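Side-chain contacts in putative uncharacterized protein (Chaetomium thermophilum var. thermophilum DSM 1495, PDB 5M43), which probably removes phosphate from phosphotyrosine and phosphoserine/threonine residues, this chain being the dual-specificity phosphatase domain of Yvh1, a protein linked to ribosome assembly: residues 55-60 / 68-73; 110-115 / 161-166; 116-119 / 125-128. One frame throughout, in Å; residues are numbered along the deposited sequence.

Contact 1 (55-60 / 68-73); sequences LSIDID and LIHLPK
The imidazole of His-70 is sandwiched between two isoleucine methyls. Over one face stands CG2 of Ile-57, 3.5 Å from the ring centroid and only 4° off the ring normal, a CH-pi contact; CG2 of Ile-69 covers the opposite face, 3.6 Å above the plane. Because Ile-57 CG2 sits over the centre, its distances to the five ring atoms are nearly even, the shortest being 3.6 Å to His-70 CE1. With CG2 anti to the backbone N (CG1 has chi1 -66°), the beta-branch of Ile-57 presents this methyl to the ring, while CD1 reaches back to His-70 CB at 4.1 Å. A flat ring suits this place, since it can accept a methyl on each face. The contact joins strand 53-56, an outermost strand of the phosphatase domain's central sheet, and the residues after it to the first part of helix 71-83 and the residues leading into it; Leu-55 also touches Phe-77, and Ile-57 touches Ile-74. Farther along, the extended chain of Lys-73 crosses the fork of Leu-55, its CE 3.9 Å from both Leu-55 CD1 and Leu-55 CD2. Lysine fits because its methylenes cover the leucine while its charged end can stay at the exposed margin.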
loop_
_atom_site.group_PDB
_atom_site.type_symbol
_atom_site.label_atom_id
_atom_site.label_comp_id
_atom_site.label_asym_id
_atom_site.label_seq_id
_atom_site.Cartn_x
_atom_site.Cartn_y
_atom_site.Cartn_z
ATOM N N LEU A 55 5.285 -8.746 -5.945
ATOM C CA LEU A 55 5.988 -8.980 -4.689
ATOM C C LEU A 55 4.969 -9.442 -3.661
ATOM O O LEU A 55 3.935 -8.785 -3.497
ATOM C CB LEU A 55 6.701 -7.711 -4.203
ATOM C CG LEU A 55 7.339 -7.791 -2.805
ATOM C CD1 LEU A 55 8.460 -8.824 -2.826
ATOM C CD2 LEU A 55 7.922 -6.416 -2.352
ATOM N N SER A 56 5.234 -10.572 -3.009
ATOM C CA SER A 56 4.403 -11.065 -1.907
ATOM C C SER A 56 5.193 -11.137 -0.607
ATOM O O SER A 56 6.328 -11.658 -0.552
ATOM C CB SER A 56 3.769 -12.432 -2.230
ATOM O OG SER A 56 3.207 -13.017 -1.055
ATOM N N ILE A 57 4.584 -10.627 0.451
ATOM C CA ILE A 57 5.139 -10.678 1.792
ATOM C C ILE A 57 4.215 -11.514 2.658
ATOM O O ILE A 57 3.017 -11.214 2.758
ATOM C CB ILE A 57 5.287 -9.265 2.359
ATOM C CG1 ILE A 57 6.349 -8.511 1.545
ATOM C CG2 ILE A 57 5.735 -9.304 3.838
ATOM C CD1 ILE A 57 6.310 -7.026 1.824
ATOM N N ASP A 58 4.775 -12.542 3.309
ATOM C CA ASP A 58 3.977 -13.467 4.097
ATOM C C ASP A 58 3.765 -12.850 5.473
ATOM O O ASP A 58 4.661 -12.895 6.333
ATOM C CB ASP A 58 4.697 -14.812 4.184
ATOM C CG ASP A 58 3.905 -15.841 4.902
ATOM O OD1 ASP A 58 4.495 -16.899 5.217
ATOM O OD2 ASP A 58 2.741 -15.597 5.209
ATOM N N ILE A 59 2.598 -12.248 5.700
ATOM C CA ILE A 59 2.277 -11.716 7.025
ATOM C C ILE A 59 0.795 -11.883 7.274
ATOM O O ILE A 59 -0.017 -11.819 6.344
ATOM C CB ILE A 59 2.689 -10.226 7.164
ATOM C CG1 ILE A 59 2.470 -9.660 8.570
ATOM C CG2 ILE A 59 2.010 -9.363 6.149
ATOM C CD1 ILE A 59 3.059 -8.218 8.745
ATOM N N ASP A 60 0.462 -12.113 8.530
ATOM C CA ASP A 60 -0.912 -12.267 8.967
ATOM C C ASP A 60 -1.454 -10.959 9.495
ATOM O O ASP A 60 -0.705 -10.054 9.876
ATOM C CB ASP A 60 -1.010 -13.323 10.076
ATOM C CG ASP A 60 -1.130 -14.729 9.553
ATOM O OD1 ASP A 60 -0.959 -14.961 8.327
ATOM O OD2 ASP A 60 -1.375 -15.632 10.427
ATOM N N LEU A 68 6.446 -3.333 10.369
ATOM C CA LEU A 68 7.431 -2.242 10.276
ATOM C C LEU A 68 8.682 -2.688 9.530
ATOM O O LEU A 68 9.209 -1.956 8.677
ATOM C CB LEU A 68 7.825 -1.759 11.682
ATOM C CG LEU A 68 8.972 -0.709 11.756
ATOM C CD1 LEU A 68 8.471 0.608 11.077
ATOM C CD2 LEU A 68 9.366 -0.541 13.261
ATOM N N ILE A 69 9.147 -3.915 9.800
ATOM C CA ILE A 69 10.387 -4.387 9.183
ATOM C C ILE A 69 10.292 -4.376 7.654
ATOM O O ILE A 69 11.317 -4.263 6.946
ATOM C CB ILE A 69 10.726 -5.796 9.723
ATOM C CG1 ILE A 69 12.035 -6.247 9.163
ATOM C CG2 ILE A 69 9.679 -6.784 9.255
ATOM C CD1 ILE A 69 13.178 -5.493 9.693
ATOM N N HIS A 70 9.084 -4.552 7.128
ATOM C CA HIS A 70 8.843 -4.616 5.703
ATOM C C HIS A 70 8.584 -3.264 5.074
ATOM O O HIS A 70 8.503 -3.209 3.845
ATOM C CB HIS A 70 7.656 -5.531 5.414
ATOM C CG HIS A 70 7.909 -6.962 5.828
ATOM N ND1 HIS A 70 7.159 -7.627 6.794
ATOM C CD2 HIS A 70 8.827 -7.851 5.395
ATOM C CE1 HIS A 70 7.589 -8.871 6.906
ATOM N NE2 HIS A 70 8.626 -9.023 6.098
ATOM N N LEU A 71 8.415 -2.203 5.871
ATOM C CA LEU A 71 7.888 -1.001 5.229
ATOM C C LEU A 71 8.897 -0.367 4.266
ATOM O O LEU A 71 8.444 0.127 3.227
ATOM C CB LEU A 71 7.404 0.033 6.253
ATOM C CG LEU A 71 6.189 -0.462 7.077
ATOM C CD1 LEU A 71 5.790 0.657 8.029
ATOM C CD2 LEU A 71 5.008 -0.877 6.133
ATOM N N PRO A 72 10.206 -0.393 4.481
ATOM C CA PRO A 72 11.083 0.179 3.435
ATOM C C PRO A 72 10.912 -0.520 2.096
ATOM O O PRO A 72 10.757 0.147 1.051
ATOM C CB PRO A 72 12.489 0.003 4.032
ATOM C CG PRO A 72 12.282 0.146 5.573
ATOM C CD PRO A 72 10.948 -0.681 5.738
ATOM N N LYS A 73 10.946 -1.858 2.087
ATOM C CA LYS A 73 10.792 -2.602 0.839
ATOM C C LYS A 73 9.435 -2.365 0.195
ATOM O O LYS A 73 9.318 -2.268 -1.044
ATOM C CB LYS A 73 10.973 -4.095 1.126
ATOM C CG LYS A 73 10.989 -4.946 -0.113
ATOM C CD LYS A 73 11.249 -6.445 0.170
ATOM C CE LYS A 73 11.584 -7.203 -1.145
ATOM N NZ LYS A 73 12.035 -8.621 -0.958
#

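Contact 2 (110-115 / 161-166); sequences SVTAII and RQLEMW
Helix 109-121 follows the P-loop and packs among helices 71-83, 135-147 and 157-168 of the dual-specificity phosphatase fold; the HCxxGxxRS signature, running from the end of strand 99-102 through Cys-103 into the start of the helix, forms the phosphate-binding P-loop in this family. The helix packs against helix 157-168 through Leu-163, whose side chain enters between Thr-112 and Ile-115, residues three apart on one helical ridge. The CA atoms of Thr-112 and Leu-163 are 7.4 Å apart, close enough for short branched side chains to mesh. Leu-163 CD1 meets Ile-115 CG2 at 3.8 Å, the two side chains crossing at about a right angle, and it also touches the CG2 methyl of Thr-112 at 3.9 Å. The other branch, Leu-163 CD2, lies 3.8 Å from Thr-112 CG2 and 3.6 Å from the carbonyl O of Thr-112. Threonine suits this position by dividing its two branches: with OG1 beside the backbone N (chi1 -64°), the hydroxyl bonds back to Ser-108 O, while CG2 faces the leucine. Ile-115 also touches Ala-142, so its branched side chain meets two neighbouring helices. All three touching residues are buried and meet chiefly through methyl groups, which implies cohesion by dispersion and exclusion of water, with the one hydroxyl among them satisfied by Ser-108 O, just before the start of its helix.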
loop_
_atom_site.group_PDB
_atom_site.type_symbol
_atom_site.label_atom_id
_atom_site.label_comp_id
_atom_site.label_asym_id
_atom_site.label_seq_id
_atom_site.Cartn_x
_atom_site.Cartn_y
_atom_site.Cartn_z
ATOM N N SER A 110 -3.012 -4.478 3.576
ATOM C CA SER A 110 -2.719 -3.666 2.397
ATOM C C SER A 110 -2.831 -2.176 2.719
ATOM O O SER A 110 -2.080 -1.360 2.182
ATOM C CB SER A 110 -3.679 -4.014 1.213
ATOM O OG SER A 110 -4.996 -3.936 1.696
ATOM N N VAL A 111 -3.807 -1.815 3.560
ATOM C CA VAL A 111 -4.020 -0.421 3.910
ATOM C C VAL A 111 -2.816 0.097 4.678
ATOM O O VAL A 111 -2.432 1.262 4.533
ATOM C CB VAL A 111 -5.333 -0.288 4.715
ATOM C CG1 VAL A 111 -5.544 1.094 5.339
ATOM C CG2 VAL A 111 -6.528 -0.546 3.773
ATOM N N THR A 112 -2.270 -0.736 5.587
ATOM C CA THR A 112 -1.059 -0.313 6.291
ATOM C C THR A 112 0.077 -0.011 5.325
ATOM O O THR A 112 0.798 0.996 5.473
ATOM C CB THR A 112 -0.669 -1.411 7.291
ATOM O OG1 THR A 112 -1.700 -1.541 8.274
ATOM C CG2 THR A 112 0.709 -1.041 7.977
ATOM N N ALA A 113 0.253 -0.871 4.323
ATOM C CA ALA A 113 1.295 -0.605 3.322
ATOM C C ALA A 113 1.049 0.699 2.578
ATOM O O ALA A 113 2.005 1.460 2.339
ATOM C CB ALA A 113 1.357 -1.788 2.344
ATOM N N ILE A 114 -0.206 0.967 2.210
ATOM C CA ILE A 114 -0.508 2.205 1.474
ATOM C C ILE A 114 -0.269 3.403 2.360
ATOM O O ILE A 114 0.294 4.400 1.919
ATOM C CB ILE A 114 -1.948 2.161 0.960
ATOM C CG1 ILE A 114 -1.932 1.177 -0.216
ATOM C CG2 ILE A 114 -2.444 3.618 0.617
ATOM C CD1 ILE A 114 -3.205 1.042 -0.907
ATOM N N ILE A 115 -0.709 3.333 3.626
ATOM C CA ILE A 115 -0.482 4.448 4.529
ATOM C C ILE A 115 1.021 4.705 4.677
ATOM O O ILE A 115 1.460 5.857 4.717
ATOM C CB ILE A 115 -1.170 4.192 5.877
ATOM C CG1 ILE A 115 -2.704 4.272 5.691
ATOM C CG2 ILE A 115 -0.630 5.168 6.949
ATOM C CD1 ILE A 115 -3.351 3.859 7.023
ATOM N N ARG A 161 0.080 1.101 15.673
ATOM C CA ARG A 161 1.251 1.461 16.480
ATOM C C ARG A 161 2.516 1.488 15.631
ATOM O O ARG A 161 3.368 2.372 15.802
ATOM C CB ARG A 161 1.445 0.487 17.664
ATOM C CG ARG A 161 0.325 0.624 18.658
ATOM C CD ARG A 161 0.524 -0.250 19.938
ATOM N NE ARG A 161 0.725 -1.690 19.717
ATOM C CZ ARG A 161 -0.256 -2.606 19.845
ATOM N NH1 ARG A 161 -0.001 -3.915 19.681
ATOM N NH2 ARG A 161 -1.507 -2.225 20.115
ATOM N N GLN A 162 2.693 0.500 14.752
ATOM C CA GLN A 162 3.914 0.445 13.946
ATOM C C GLN A 162 3.963 1.564 12.931
ATOM O O GLN A 162 5.043 2.003 12.577
ATOM C CB GLN A 162 4.029 -0.918 13.257
ATOM C CG GLN A 162 4.156 -2.054 14.312
ATOM C CD GLN A 162 4.132 -3.449 13.769
ATOM O OE1 GLN A 162 3.293 -4.273 14.197
ATOM N NE2 GLN A 162 5.100 -3.789 12.975
ATOM N N LEU A 163 2.807 1.974 12.404
ATOM C CA LEU A 163 2.802 3.144 11.517
ATOM C C LEU A 163 3.212 4.403 12.257
ATOM O O LEU A 163 3.851 5.293 11.676
ATOM C CB LEU A 163 1.410 3.334 10.900
ATOM C CG LEU A 163 1.107 2.281 9.837
ATOM C CD1 LEU A 163 -0.408 2.378 9.501
ATOM C CD2 LEU A 163 1.938 2.478 8.561
ATOM N N GLU A 164 2.848 4.511 13.543
ATOM C CA GLU A 164 3.324 5.643 14.329
ATOM C C GLU A 164 4.827 5.556 14.502
ATOM O O GLU A 164 5.529 6.576 14.382
ATOM C CB GLU A 164 2.621 5.700 15.697
ATOM C CG GLU A 164 1.124 6.078 15.622
ATOM C CD GLU A 164 0.386 5.792 16.939
ATOM O OE1 GLU A 164 -0.862 5.768 16.902
ATOM O OE2 GLU A 164 1.049 5.562 17.961
ATOM N N MET A 165 5.349 4.342 14.732
ATOM C CA MET A 165 6.818 4.183 14.766
ATOM C C MET A 165 7.453 4.609 13.449
ATOM O O MET A 165 8.464 5.318 13.436
ATOM C CB MET A 165 7.202 2.723 15.046
ATOM C CG MET A 165 6.480 2.105 16.178
ATOM S SD MET A 165 7.169 0.497 16.636
ATOM C CE MET A 165 6.599 -0.775 15.669
ATOM N N TRP A 166 6.883 4.151 12.336
ATOM C CA TRP A 166 7.370 4.527 10.994
ATOM C C TRP A 166 7.490 6.043 10.832
ATOM O O TRP A 166 8.554 6.571 10.442
ATOM C CB TRP A 166 6.386 3.922 9.994
ATOM C CG TRP A 166 6.652 4.227 8.520
ATOM C CD1 TRP A 166 5.813 4.872 7.641
ATOM C CD2 TRP A 166 7.817 3.843 7.773
ATOM N NE1 TRP A 166 6.406 4.930 6.398
ATOM C CE2 TRP A 166 7.606 4.280 6.435
ATOM C CE3 TRP A 166 8.995 3.140 8.099
ATOM C CZ2 TRP A 166 8.523 4.062 5.432
ATOM C CZ3 TRP A 166 9.908 2.914 7.105
ATOM C CH2 TRP A 166 9.661 3.381 5.771
#

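Contact 3 (116-119 / 125-128); sequences AYLL and RFGK. With NO3 (nitrate ion), chain C.
Apolar contacts join the last turns of helix 109-121, the helix that follows the P-loop of the phosphatase fold, to the loop leading to helix 135-147. Phe-126 turns back from the loop onto two consecutive leucines. Phe-126 CE2 lies 3.8 Å from Leu-118 CB, and Phe-126 CD2 is 4.0 Å from Leu-119 CD2, where the two side chains cross at about a right angle. With CG anti to the carbonyl carbon (chi1 -54°), the ring is directed at the helix, and a long, broad aromatic side chain lets one loop residue reach both leucines with the CD2-CE2 side of its ring. Arg-125 CG packs over one face of this ring, 4.0 Å above its plane and offset toward the rim, and Arg-125 NH1 loosely touches Leu-118 CD2 at 4.2 Å. A polar atom joins in at the ring edge: the carbonyl O of Leu-118 lies in the ring plane, 3.4 Å from Phe-126 CE2, facing the slightly positive C-H rim. Among charged contacts, the Arg-125 guanidinium makes cation-pi contacts with Tyr-122 and Trp-145. A nitrate, probably from the crystallisation liquor, accepts hydrogen bonds from Tyr-124 N and, at its O3, from Arg-125 N, the latter short at 2.7 Å but distinctly bent, 131° at the hydrogen.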
loop_
_atom_site.group_PDB
_atom_site.type_symbol
_atom_site.label_atom_id
_atom_site.label_comp_id
_atom_site.label_asym_id
_atom_site.label_seq_id
_atom_site.Cartn_x
_atom_site.Cartn_y
_atom_site.Cartn_z
ATOM N N ALA A 116 1.829 3.634 4.815
ATOM C CA ALA A 116 3.271 3.848 4.936
ATOM C C ALA A 116 3.825 4.617 3.745
ATOM O O ALA A 116 4.696 5.479 3.909
ATOM C CB ALA A 116 3.993 2.504 5.056
ATOM N N TYR A 117 3.345 4.282 2.545
ATOM C CA TYR A 117 3.778 4.997 1.352
ATOM C C TYR A 117 3.290 6.440 1.386
ATOM O O TYR A 117 4.065 7.370 1.088
ATOM C CB TYR A 117 3.261 4.233 0.134
ATOM C CG TYR A 117 3.328 5.080 -1.135
ATOM C CD1 TYR A 117 4.476 5.202 -1.854
ATOM C CD2 TYR A 117 2.189 5.738 -1.582
ATOM C CE1 TYR A 117 4.513 6.010 -3.009
ATOM C CE2 TYR A 117 2.174 6.513 -2.739
ATOM C CZ TYR A 117 3.343 6.604 -3.485
ATOM O OH TYR A 117 3.399 7.416 -4.606
ATOM N N LEU A 118 2.007 6.655 1.763
ATOM C CA LEU A 118 1.470 8.022 1.760
ATOM C C LEU A 118 2.197 8.914 2.768
ATOM O O LEU A 118 2.460 10.097 2.500
ATOM C CB LEU A 118 -0.031 8.031 2.071
ATOM C CG LEU A 118 -0.971 7.355 1.068
ATOM C CD1 LEU A 118 -2.399 7.365 1.657
ATOM C CD2 LEU A 118 -0.924 8.231 -0.227
ATOM N N LEU A 119 2.498 8.384 3.967
ATOM C CA LEU A 119 3.237 9.159 4.964
ATOM C C LEU A 119 4.644 9.497 4.483
ATOM O O LEU A 119 5.181 10.579 4.760
ATOM C CB LEU A 119 3.352 8.349 6.279
ATOM C CG LEU A 119 1.983 8.144 6.942
ATOM C CD1 LEU A 119 2.221 7.164 8.145
ATOM C CD2 LEU A 119 1.423 9.459 7.440
ATOM N N ARG A 125 1.134 16.791 3.776
ATOM C CA ARG A 125 -0.307 16.602 3.733
ATOM C C ARG A 125 -0.854 16.112 5.072
ATOM O O ARG A 125 -1.985 16.448 5.446
ATOM C CB ARG A 125 -0.670 15.633 2.604
ATOM C CG ARG A 125 -2.149 15.391 2.439
ATOM C CD ARG A 125 -2.364 14.206 1.493
ATOM N NE ARG A 125 -1.938 14.472 0.113
ATOM C CZ ARG A 125 -1.841 13.511 -0.817
ATOM N NH1 ARG A 125 -2.115 12.215 -0.506
ATOM N NH2 ARG A 125 -1.430 13.849 -2.040
ATOM N N PHE A 126 -0.088 15.293 5.787
ATOM C CA PHE A 126 -0.547 14.666 7.020
ATOM C C PHE A 126 0.031 15.325 8.264
ATOM O O PHE A 126 -0.052 14.749 9.358
ATOM C CB PHE A 126 -0.232 13.172 6.975
ATOM C CG PHE A 126 -0.786 12.524 5.765
ATOM C CD1 PHE A 126 -2.163 12.484 5.585
ATOM C CD2 PHE A 126 0.045 12.034 4.763
ATOM C CE1 PHE A 126 -2.712 11.916 4.463
ATOM C CE2 PHE A 126 -0.498 11.448 3.620
ATOM C CZ PHE A 126 -1.887 11.419 3.444
ATOM N N GLY A 127 0.609 16.519 8.113
ATOM C CA GLY A 127 0.968 17.388 9.221
ATOM C C GLY A 127 2.446 17.595 9.543
ATOM O O GLY A 127 2.751 18.066 10.650
ATOM N N LYS A 128 3.362 17.299 8.622
ATOM C CA LYS A 128 4.785 17.310 8.958
ATOM C C LYS A 128 5.262 18.574 9.693
ATOM O O LYS A 128 6.303 18.517 10.358
ATOM C CB LYS A 128 5.646 17.088 7.707
ATOM C CG LYS A 128 7.158 17.159 7.978
ATOM C CD LYS A 128 8.028 16.816 6.767
ATOM C CE LYS A 128 9.399 17.496 6.902
ATOM N NZ LYS A 128 10.537 16.507 6.893
HETATM N N NO3 C . 3.661 16.613 0.929
HETATM O O1 NO3 C . 4.652 16.326 1.606
HETATM O O2 NO3 C . 3.785 16.773 -0.311
HETATM O O3 NO3 C . 2.534 16.730 1.477
#

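From the N terminus, contact 1 closes first, bringing the first part of helix 71-83 and the residues leading into it back to strand 53-56 and the residues after it, across a seven-residue loop. The chain then passes through strand 99-102 into helix 109-121, which serves both later contacts. Contact 3 folds the chain just past this helix back onto its last turns; it lies wholly within the much longer excursion, including helix 135-147, that contact 2 closes by bringing in helix 157-168. None cross. Trp-166 NE1 probably hydrogen-bonds to Ala-116 O, so helices 71-83, 109-121 and 157-168 meet around Leu-71, Ala-116 and Trp-166, while contact 1 ties helix 71-83 to the edge strand.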